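Long-range contacts in Galactose/lactose metabolism regulatory protein GAL80 (Kluyveromyces lactis, PDB 3E1K), which represses the lactose and galactose metabolic genes, apparently by blocking the transcriptional activator LAC9 when no inducing sugar is present: residues R154-I159 with S316-Y321; G302-E307 with L320-I325. All blocks are in the same frame, centred on the assembly; numbering follows the deposited sequence.

Both contacts lie in the domain built on the large mixed sheet, their centres about 12 Å apart, and strand 319-323 serves them both. In chain order come residues 154-159, at the start of helix 157-167, then 302-307 on strand 303-308, and last the overlapping ranges 316-321 and 320-325, which share Leu-320 and Tyr-321. Interaction 1 sets the helix start against the loop that enters strand 319-323; interaction 2 pairs that strand with its hairpin partner in the large mixed sheet. Leu-320 faces the helix from this sheet, while Tyr-321 faces the second subunit. The loop of interaction 1 touches the bound peptide, so helix, sheet, subunit interface and peptide site meet around one strand.

Interaction 1 of 2, residues R154-I159 with S316-Y321; sequences RKSPYI and SNLVLY
Tyr-158, in the first turn of helix 157-167, and Leu-320, on strand 319-323, bring the two backbones nearest, with 6.3 Å between their CA atoms. The tyrosine carries the contact. Its CG stands anti to the carbonyl carbon, beside the backbone N (chi1 -46°); the ring beyond it lies against the loop ahead of the strand. There the backbone of Leu-318 and Val-319 lies over one ring face, nearer its rim than its centre, with Val-319 N 4.1 Å from Tyr-158 CD2. The Leu-318 side chain bends back, its CD1 lying against CB, CG and CD1 of Tyr-158. An alanine in place of Leu-318 would probably open a gap beside the root of the tyrosine ring and leave it freer to shift. The hydroxyl of Tyr-158 has its hydrogen-bond partner elsewhere, in the backbone N of Leu-371. Behind the tyrosine, Ser-156 is the N-cap: its OG accepts from Ile-159 N at 3.0 Å. Ile-159 packs on helix 208-224, Phe-369 of strand 364-370 meets the Tyr-158 ring, and Asn-317 bonds to the bound peptide, so the helix start lies between helix 208-224 and the sheet, with the peptide on the loop's side.

Interaction 2 of 2, residues G302-E307 with L320-I325; sequences GDLKIE and LYFYGI
Glu-307 holds CG anti to its carbonyl carbon (chi1 -72°), and its extended chain carries CD outward; Tyr-321 likewise has CG anti to the carbonyl carbon (chi1 -58°), and the two side chains cross at about a right angle. Glu-307 OE1 sits at the edge of the ring, near its plane, 3.2 Å from Tyr-321 CE1, with the carboxylate turned 87° from the ring. Among the apolar residues, Ile-306 puts CG1 and CD1 against CD1 of Leu-320, and CD2 of Leu-304 lies 3.8 Å from Leu-320 CG. Leu-304 CG is 4.1 Å from Phe-322 CB. These groups belong to a beta hairpin, strands 303-308 and 319-323, within the large mixed sheet of the C-terminal domain. Two antiparallel hydrogen-bonded pairs tie it together. Asp-303 and Tyr-323 bond N to O in both directions, as do Lys-305 and Tyr-321, with N to O distances of 2.6 to 2.8 Å. Leu-304, Ile-306, Leu-320 and Phe-322 share one face, where Leu-304 and Phe-322 pack on Leu-165 of helix 157-167. The other bears Asp-303, Lys-305, Tyr-321 and Tyr-323 and meets the second subunit, in which Lys-288 N bonds to Asp-303 OD2. Beyond the last pair, Gly-302 and Gly-324 bring their CA atoms to 3.9 Å, where a CB on either would clash with the facing backbone.

Interaction 1 of 2, residues R154-I159 with S316-Y321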
ATOM      1  N   ARG A 154     -11.973  -1.161 -18.375  1.00100.00           N
ATOM      2  CA  ARG A 154     -12.079  -2.522 -18.907  1.00 12.15           C
ATOM      3  C   ARG A 154     -11.556  -2.869 -20.271  1.00  1.00           C
ATOM      4  O   ARG A 154     -11.180  -4.025 -20.477  1.00 85.27           O
ATOM      5  CB  ARG A 154     -13.465  -3.158 -18.793  1.00  1.00           C
ATOM      6  CG  ARG A 154     -14.068  -3.058 -17.431  1.00 11.71           C
ATOM      7  CD  ARG A 154     -15.522  -3.315 -17.422  1.00  5.00           C
ATOM      8  NE  ARG A 154     -15.987  -3.299 -16.036  1.00 35.02           N
ATOM      9  CZ  ARG A 154     -16.833  -4.200 -15.605  1.00  6.52           C
ATOM     10  NH1 ARG A 154     -17.223  -5.114 -16.501  1.00 18.81           N
ATOM     11  NH2 ARG A 154     -17.262  -4.255 -14.358  1.00  1.00           N
ATOM     12  N   LYS A 155     -11.575  -1.952 -21.231  1.00  8.89           N
ATOM     13  CA  LYS A 155     -11.134  -2.402 -22.542  1.00 12.14           C
ATOM     14  C   LYS A 155      -9.648  -2.311 -22.898  1.00  1.00           C
ATOM     15  O   LYS A 155      -9.200  -2.732 -23.970  1.00  4.49           O
ATOM     16  CB  LYS A 155     -12.012  -1.860 -23.656  1.00 10.31           C
ATOM     17  CG  LYS A 155     -13.429  -2.420 -23.672  1.00  1.00           C
ATOM     18  CD  LYS A 155     -13.515  -3.681 -24.470  1.00 46.94           C
ATOM     19  CE  LYS A 155     -14.761  -4.343 -24.032  1.00  1.00           C
ATOM     20  NZ  LYS A 155     -14.814  -5.682 -24.650  1.00100.00           N
ATOM     21  N   SER A 156      -8.829  -1.689 -22.013  1.00  5.42           N
ATOM     22  CA  SER A 156      -7.412  -1.412 -22.182  1.00 38.66           C
ATOM     23  C   SER A 156      -6.549  -2.600 -22.518  1.00 17.40           C
ATOM     24  O   SER A 156      -6.571  -3.590 -21.784  1.00 10.91           O
ATOM     25  CB  SER A 156      -6.771  -0.756 -20.951  1.00  1.00           C
ATOM     26  OG  SER A 156      -5.546  -1.379 -20.847  1.00  4.74           O
ATOM     27  N   PRO A 157      -5.843  -2.541 -23.639  1.00  4.54           N
ATOM     28  CA  PRO A 157      -5.022  -3.715 -23.924  1.00  1.00           C
ATOM     29  C   PRO A 157      -4.323  -4.149 -22.612  1.00 17.66           C
ATOM     30  O   PRO A 157      -4.333  -5.349 -22.256  1.00  1.00           O
ATOM     31  CB  PRO A 157      -4.018  -3.242 -24.968  1.00 21.81           C
ATOM     32  CG  PRO A 157      -4.732  -2.102 -25.663  1.00 38.89           C
ATOM     33  CD  PRO A 157      -5.703  -1.491 -24.668  1.00  1.00           C
ATOM     34  N   TYR A 158      -3.781  -3.226 -21.817  1.00 51.73           N
ATOM     35  CA  TYR A 158      -3.099  -3.613 -20.568  1.00 31.52           C
ATOM     36  C   TYR A 158      -3.987  -4.385 -19.573  1.00  1.00           C
ATOM     37  O   TYR A 158      -3.539  -5.289 -18.899  1.00  7.93           O
ATOM     38  CB  TYR A 158      -2.430  -2.387 -19.916  1.00  1.00           C
ATOM     39  CG  TYR A 158      -1.720  -1.688 -20.991  1.00  1.00           C
ATOM     40  CD1 TYR A 158      -2.313  -0.627 -21.633  1.00  1.00           C
ATOM     41  CD2 TYR A 158      -0.545  -2.225 -21.525  1.00 21.74           C
ATOM     42  CE1 TYR A 158      -1.699  -0.002 -22.702  1.00 49.82           C
ATOM     43  CE2 TYR A 158       0.067  -1.640 -22.660  1.00 13.65           C
ATOM     44  CZ  TYR A 158      -0.541  -0.509 -23.237  1.00  8.44           C
ATOM     45  OH  TYR A 158      -0.011   0.193 -24.278  1.00 21.29           O
ATOM     46  N   ILE A 159      -5.263  -4.022 -19.498  1.00  1.00           N
ATOM     47  CA  ILE A 159      -6.079  -4.685 -18.545  1.00  1.00           C
ATOM     48  C   ILE A 159      -6.410  -6.059 -19.097  1.00 12.98           C
ATOM     49  O   ILE A 159      -5.950  -7.057 -18.513  1.00 64.17           O
ATOM     50  CB  ILE A 159      -7.423  -4.023 -18.515  1.00 29.62           C
ATOM     51  CG1 ILE A 159      -7.352  -2.526 -18.266  1.00  1.00           C
ATOM     52  CG2 ILE A 159      -8.355  -4.893 -17.686  1.00  1.00           C
ATOM     53  CD1 ILE A 159      -6.529  -2.314 -17.078  1.00  1.00           C
ATOM     54  N   SER A 316      -5.034   6.121 -19.867  1.00 92.59           N
ATOM     55  CA  SER A 316      -3.621   5.769 -20.122  1.00  1.00           C
ATOM     56  C   SER A 316      -3.119   4.556 -20.870  1.00 36.76           C
ATOM     57  O   SER A 316      -3.735   3.472 -20.902  1.00 13.37           O
ATOM     58  CB  SER A 316      -2.709   6.019 -18.937  1.00  1.00           C
ATOM     59  OG  SER A 316      -2.598   7.416 -18.721  1.00 31.79           O
ATOM     60  N   ASN A 317      -1.967   4.826 -21.476  1.00  1.00           N
ATOM     61  CA  ASN A 317      -1.334   3.827 -22.311  1.00  1.00           C
ATOM     62  C   ASN A 317      -0.311   3.505 -21.257  1.00  1.00           C
ATOM     63  O   ASN A 317       0.415   4.414 -20.803  1.00  1.00           O
ATOM     64  CB  ASN A 317      -0.626   4.481 -23.501  1.00 23.44           C
ATOM     65  CG  ASN A 317       0.148   3.489 -24.391  1.00  6.12           C
ATOM     66  OD1 ASN A 317      -0.352   2.416 -24.729  1.00  3.44           O
ATOM     67  ND2 ASN A 317       1.360   3.859 -24.776  1.00 31.17           N
ATOM     68  N   LEU A 318      -0.356   2.243 -20.809  1.00  1.00           N
ATOM     69  CA  LEU A 318       0.582   1.775 -19.800  1.00 43.17           C
ATOM     70  C   LEU A 318       1.532   0.725 -20.394  1.00 23.10           C
ATOM     71  O   LEU A 318       1.621   0.521 -21.617  1.00 10.53           O
ATOM     72  CB  LEU A 318      -0.129   1.218 -18.586  1.00  7.94           C
ATOM     73  CG  LEU A 318      -1.568   1.705 -18.624  1.00  9.23           C
ATOM     74  CD1 LEU A 318      -2.565   0.511 -18.494  1.00 24.10           C
ATOM     75  CD2 LEU A 318      -1.942   2.886 -17.711  1.00  1.00           C
ATOM     76  N   VAL A 319       2.155   0.005 -19.468  1.00 30.95           N
ATOM     77  CA  VAL A 319       3.064  -1.057 -19.835  1.00 53.10           C
ATOM     78  C   VAL A 319       2.893  -2.202 -18.889  1.00 34.16           C
ATOM     79  O   VAL A 319       2.752  -2.052 -17.695  1.00  1.22           O
ATOM     80  CB  VAL A 319       4.420  -0.553 -19.562  1.00  1.00           C
ATOM     81  CG1 VAL A 319       5.401  -1.693 -19.688  1.00  1.00           C
ATOM     82  CG2 VAL A 319       4.712   0.451 -20.615  1.00 26.71           C
ATOM     83  N   LEU A 320       2.964  -3.393 -19.437  1.00  2.84           N
ATOM     84  CA  LEU A 320       2.767  -4.528 -18.588  1.00 15.78           C
ATOM     85  C   LEU A 320       3.870  -5.549 -18.553  1.00 37.46           C
ATOM     86  O   LEU A 320       4.189  -6.201 -19.534  1.00 23.66           O
ATOM     87  CB  LEU A 320       1.512  -5.267 -18.971  1.00  1.00           C
ATOM     88  CG  LEU A 320       1.282  -6.378 -17.962  1.00 12.39           C
ATOM     89  CD1 LEU A 320       0.139  -5.851 -17.108  1.00100.00           C
ATOM     90  CD2 LEU A 320       0.639  -7.367 -18.961  1.00  6.37           C
ATOM     91  N   TYR A 321       4.341  -5.740 -17.333  1.00  1.00           N
ATOM     92  CA  TYR A 321       5.407  -6.675 -17.148  1.00 30.30           C
ATOM     93  C   TYR A 321       4.756  -7.809 -16.449  1.00  4.20           C
ATOM     94  O   TYR A 321       4.046  -7.672 -15.454  1.00  1.00           O
ATOM     95  CB  TYR A 321       6.432  -6.138 -16.150  1.00  1.00           C
ATOM     96  CG  TYR A 321       7.020  -4.803 -16.576  1.00  1.00           C
ATOM     97  CD1 TYR A 321       6.572  -3.589 -16.027  1.00  1.00           C
ATOM     98  CD2 TYR A 321       8.063  -4.763 -17.502  1.00 20.68           C
ATOM     99  CE1 TYR A 321       7.158  -2.394 -16.365  1.00100.00           C
ATOM    100  CE2 TYR A 321       8.656  -3.570 -17.858  1.00 25.86           C
ATOM    101  CZ  TYR A 321       8.187  -2.394 -17.303  1.00100.00           C
ATOM    102  OH  TYR A 321       8.715  -1.186 -17.682  1.00 59.00           O
TER

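Interaction 2 of 2, residues G302-E307 with L320-I325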
ATOM      1  N   GLY A 302       3.740 -16.852 -10.457  1.00  1.00           N
ATOM      2  CA  GLY A 302       4.361 -15.647 -11.019  1.00 51.46           C
ATOM      3  C   GLY A 302       3.979 -14.251 -10.521  1.00  1.00           C
ATOM      4  O   GLY A 302       3.292 -14.097  -9.538  1.00 36.78           O
ATOM      5  N   ASP A 303       4.451 -13.227 -11.243  1.00 18.30           N
ATOM      6  CA  ASP A 303       4.126 -11.833 -10.908  1.00  1.00           C
ATOM      7  C   ASP A 303       3.656 -11.074 -12.154  1.00  1.00           C
ATOM      8  O   ASP A 303       4.078 -11.374 -13.262  1.00  3.15           O
ATOM      9  CB  ASP A 303       5.379 -11.112 -10.407  1.00  9.51           C
ATOM     10  CG  ASP A 303       5.435 -10.987  -8.907  1.00 36.00           C
ATOM     11  OD1 ASP A 303       4.995  -9.952  -8.394  1.00 97.77           O
ATOM     12  OD2 ASP A 303       6.001 -11.915  -8.273  1.00 79.12           O
ATOM     13  N   LEU A 304       2.831 -10.052 -11.954  1.00 40.24           N
ATOM     14  CA  LEU A 304       2.313  -9.192 -13.014  1.00  1.00           C
ATOM     15  C   LEU A 304       2.287  -7.713 -12.547  1.00 38.04           C
ATOM     16  O   LEU A 304       1.564  -7.392 -11.616  1.00 43.98           O
ATOM     17  CB  LEU A 304       0.864  -9.643 -13.182  1.00 13.77           C
ATOM     18  CG  LEU A 304       0.291 -10.098 -14.513  1.00  2.25           C
ATOM     19  CD1 LEU A 304      -1.228  -9.789 -14.572  1.00 32.50           C
ATOM     20  CD2 LEU A 304       1.095  -9.417 -15.617  1.00100.00           C
ATOM     21  N   LYS A 305       3.010  -6.818 -13.183  1.00 54.10           N
ATOM     22  CA  LYS A 305       2.965  -5.436 -12.745  1.00  1.00           C
ATOM     23  C   LYS A 305       2.584  -4.535 -13.935  1.00  3.96           C
ATOM     24  O   LYS A 305       3.082  -4.676 -15.045  1.00 48.13           O
ATOM     25  CB  LYS A 305       4.308  -5.032 -12.141  1.00 46.39           C
ATOM     26  CG  LYS A 305       4.265  -4.001 -11.042  1.00  1.00           C
ATOM     27  CD  LYS A 305       5.625  -4.016 -10.368  1.00 33.56           C
ATOM     28  CE  LYS A 305       6.242  -2.608 -10.239  1.00  1.00           C
ATOM     29  NZ  LYS A 305       7.382  -2.489 -11.236  1.00 13.13           N
ATOM     30  N   ILE A 306       1.668  -3.610 -13.655  1.00 58.31           N
ATOM     31  CA  ILE A 306       1.235  -2.594 -14.610  1.00 28.81           C
ATOM     32  C   ILE A 306       1.599  -1.213 -14.073  1.00  1.00           C
ATOM     33  O   ILE A 306       1.376  -0.907 -12.877  1.00  1.00           O
ATOM     34  CB  ILE A 306      -0.244  -2.539 -14.700  1.00 44.27           C
ATOM     35  CG1 ILE A 306      -0.767  -3.969 -14.584  1.00 35.57           C
ATOM     36  CG2 ILE A 306      -0.597  -1.535 -15.736  1.00  1.00           C
ATOM     37  CD1 ILE A 306      -2.309  -4.164 -14.896  1.00  1.00           C
ATOM     38  N   GLU A 307       2.213  -0.402 -14.929  1.00  1.00           N
ATOM     39  CA  GLU A 307       2.755   0.871 -14.467  1.00 32.42           C
ATOM     40  C   GLU A 307       2.519   2.057 -15.394  1.00100.00           C
ATOM     41  O   GLU A 307       2.771   1.869 -16.589  1.00 11.20           O
ATOM     42  CB  GLU A 307       4.277   0.697 -14.362  1.00  1.00           C
ATOM     43  CG  GLU A 307       4.777  -0.172 -13.207  1.00  1.00           C
ATOM     44  CD  GLU A 307       6.273  -0.269 -13.134  1.00 36.05           C
ATOM     45  OE1 GLU A 307       6.798  -0.101 -14.220  1.00 26.33           O
ATOM     46  OE2 GLU A 307       6.951  -0.462 -12.070  1.00 65.36           O
ATOM     47  N   LEU A 320       2.964  -3.393 -19.437  1.00  2.84           N
ATOM     48  CA  LEU A 320       2.767  -4.528 -18.588  1.00 15.78           C
ATOM     49  C   LEU A 320       3.870  -5.549 -18.553  1.00 37.46           C
ATOM     50  O   LEU A 320       4.189  -6.201 -19.534  1.00 23.66           O
ATOM     51  CB  LEU A 320       1.512  -5.267 -18.971  1.00  1.00           C
ATOM     52  CG  LEU A 320       1.282  -6.378 -17.962  1.00 12.39           C
ATOM     53  CD1 LEU A 320       0.139  -5.851 -17.108  1.00100.00           C
ATOM     54  CD2 LEU A 320       0.639  -7.367 -18.961  1.00  6.37           C
ATOM     55  N   TYR A 321       4.341  -5.740 -17.333  1.00  1.00           N
ATOM     56  CA  TYR A 321       5.407  -6.675 -17.148  1.00 30.30           C
ATOM     57  C   TYR A 321       4.756  -7.809 -16.449  1.00  4.20           C
ATOM     58  O   TYR A 321       4.046  -7.672 -15.454  1.00  1.00           O
ATOM     59  CB  TYR A 321       6.432  -6.138 -16.150  1.00  1.00           C
ATOM     60  CG  TYR A 321       7.020  -4.803 -16.576  1.00  1.00           C
ATOM     61  CD1 TYR A 321       6.572  -3.589 -16.027  1.00  1.00           C
ATOM     62  CD2 TYR A 321       8.063  -4.763 -17.502  1.00 20.68           C
ATOM     63  CE1 TYR A 321       7.158  -2.394 -16.365  1.00100.00           C
ATOM     64  CE2 TYR A 321       8.656  -3.570 -17.858  1.00 25.86           C
ATOM     65  CZ  TYR A 321       8.187  -2.394 -17.303  1.00100.00           C
ATOM     66  OH  TYR A 321       8.715  -1.186 -17.682  1.00 59.00           O
ATOM     67  N   PHE A 322       5.083  -8.970 -16.965  1.00  1.00           N
ATOM     68  CA  PHE A 322       4.590 -10.091 -16.236  1.00 13.59           C
ATOM     69  C   PHE A 322       5.757 -11.053 -16.144  1.00 16.87           C
ATOM     70  O   PHE A 322       6.646 -11.066 -16.962  1.00 12.45           O
ATOM     71  CB  PHE A 322       3.456 -10.668 -17.039  1.00  1.00           C
ATOM     72  CG  PHE A 322       3.461 -12.165 -17.087  1.00 25.93           C
ATOM     73  CD1 PHE A 322       2.663 -12.959 -16.264  1.00100.00           C
ATOM     74  CD2 PHE A 322       4.287 -12.799 -17.997  1.00  1.00           C
ATOM     75  CE1 PHE A 322       2.667 -14.343 -16.333  1.00  8.66           C
ATOM     76  CE2 PHE A 322       4.328 -14.180 -18.048  1.00 64.34           C
ATOM     77  CZ  PHE A 322       3.518 -14.956 -17.234  1.00 28.91           C
ATOM     78  N   TYR A 323       5.656 -12.003 -15.240  1.00  2.82           N
ATOM     79  CA  TYR A 323       6.648 -13.045 -15.174  1.00 50.97           C
ATOM     80  C   TYR A 323       6.055 -14.314 -14.556  1.00 65.48           C
ATOM     81  O   TYR A 323       5.464 -14.289 -13.492  1.00  1.00           O
ATOM     82  CB  TYR A 323       7.786 -12.558 -14.319  1.00  4.22           C
ATOM     83  CG  TYR A 323       8.568 -13.757 -13.878  1.00 20.16           C
ATOM     84  CD1 TYR A 323       9.482 -14.374 -14.739  1.00 29.57           C
ATOM     85  CD2 TYR A 323       8.375 -14.286 -12.606  1.00  1.00           C
ATOM     86  CE1 TYR A 323      10.192 -15.483 -14.335  1.00 66.24           C
ATOM     87  CE2 TYR A 323       9.084 -15.391 -12.198  1.00100.00           C
ATOM     88  CZ  TYR A 323      10.003 -15.991 -13.060  1.00  1.00           C
ATOM     89  OH  TYR A 323      10.711 -17.109 -12.682  1.00100.00           O
ATOM     90  N   GLY A 324       6.306 -15.466 -15.157  1.00 14.58           N
ATOM     91  CA  GLY A 324       5.762 -16.658 -14.550  1.00  1.00           C
ATOM     92  C   GLY A 324       5.655 -17.679 -15.686  1.00 11.64           C
ATOM     93  O   GLY A 324       6.257 -17.525 -16.762  1.00 75.92           O
ATOM     94  N   ILE A 325       4.810 -18.685 -15.487  1.00  6.85           N
ATOM     95  CA  ILE A 325       4.696 -19.740 -16.480  1.00 14.02           C
ATOM     96  C   ILE A 325       3.920 -19.535 -17.765  1.00  1.00           C
ATOM     97  O   ILE A 325       2.672 -19.480 -17.743  1.00 36.36           O
ATOM     98  CB  ILE A 325       4.337 -21.097 -15.839  1.00100.00           C
ATOM     99  CG1 ILE A 325       2.992 -21.052 -15.116  1.00  1.00           C
ATOM    100  CG2 ILE A 325       5.386 -21.534 -14.783  1.00  1.00           C
ATOM    101  CD1 ILE A 325       2.448 -22.313 -14.644  1.00  3.86           C
TER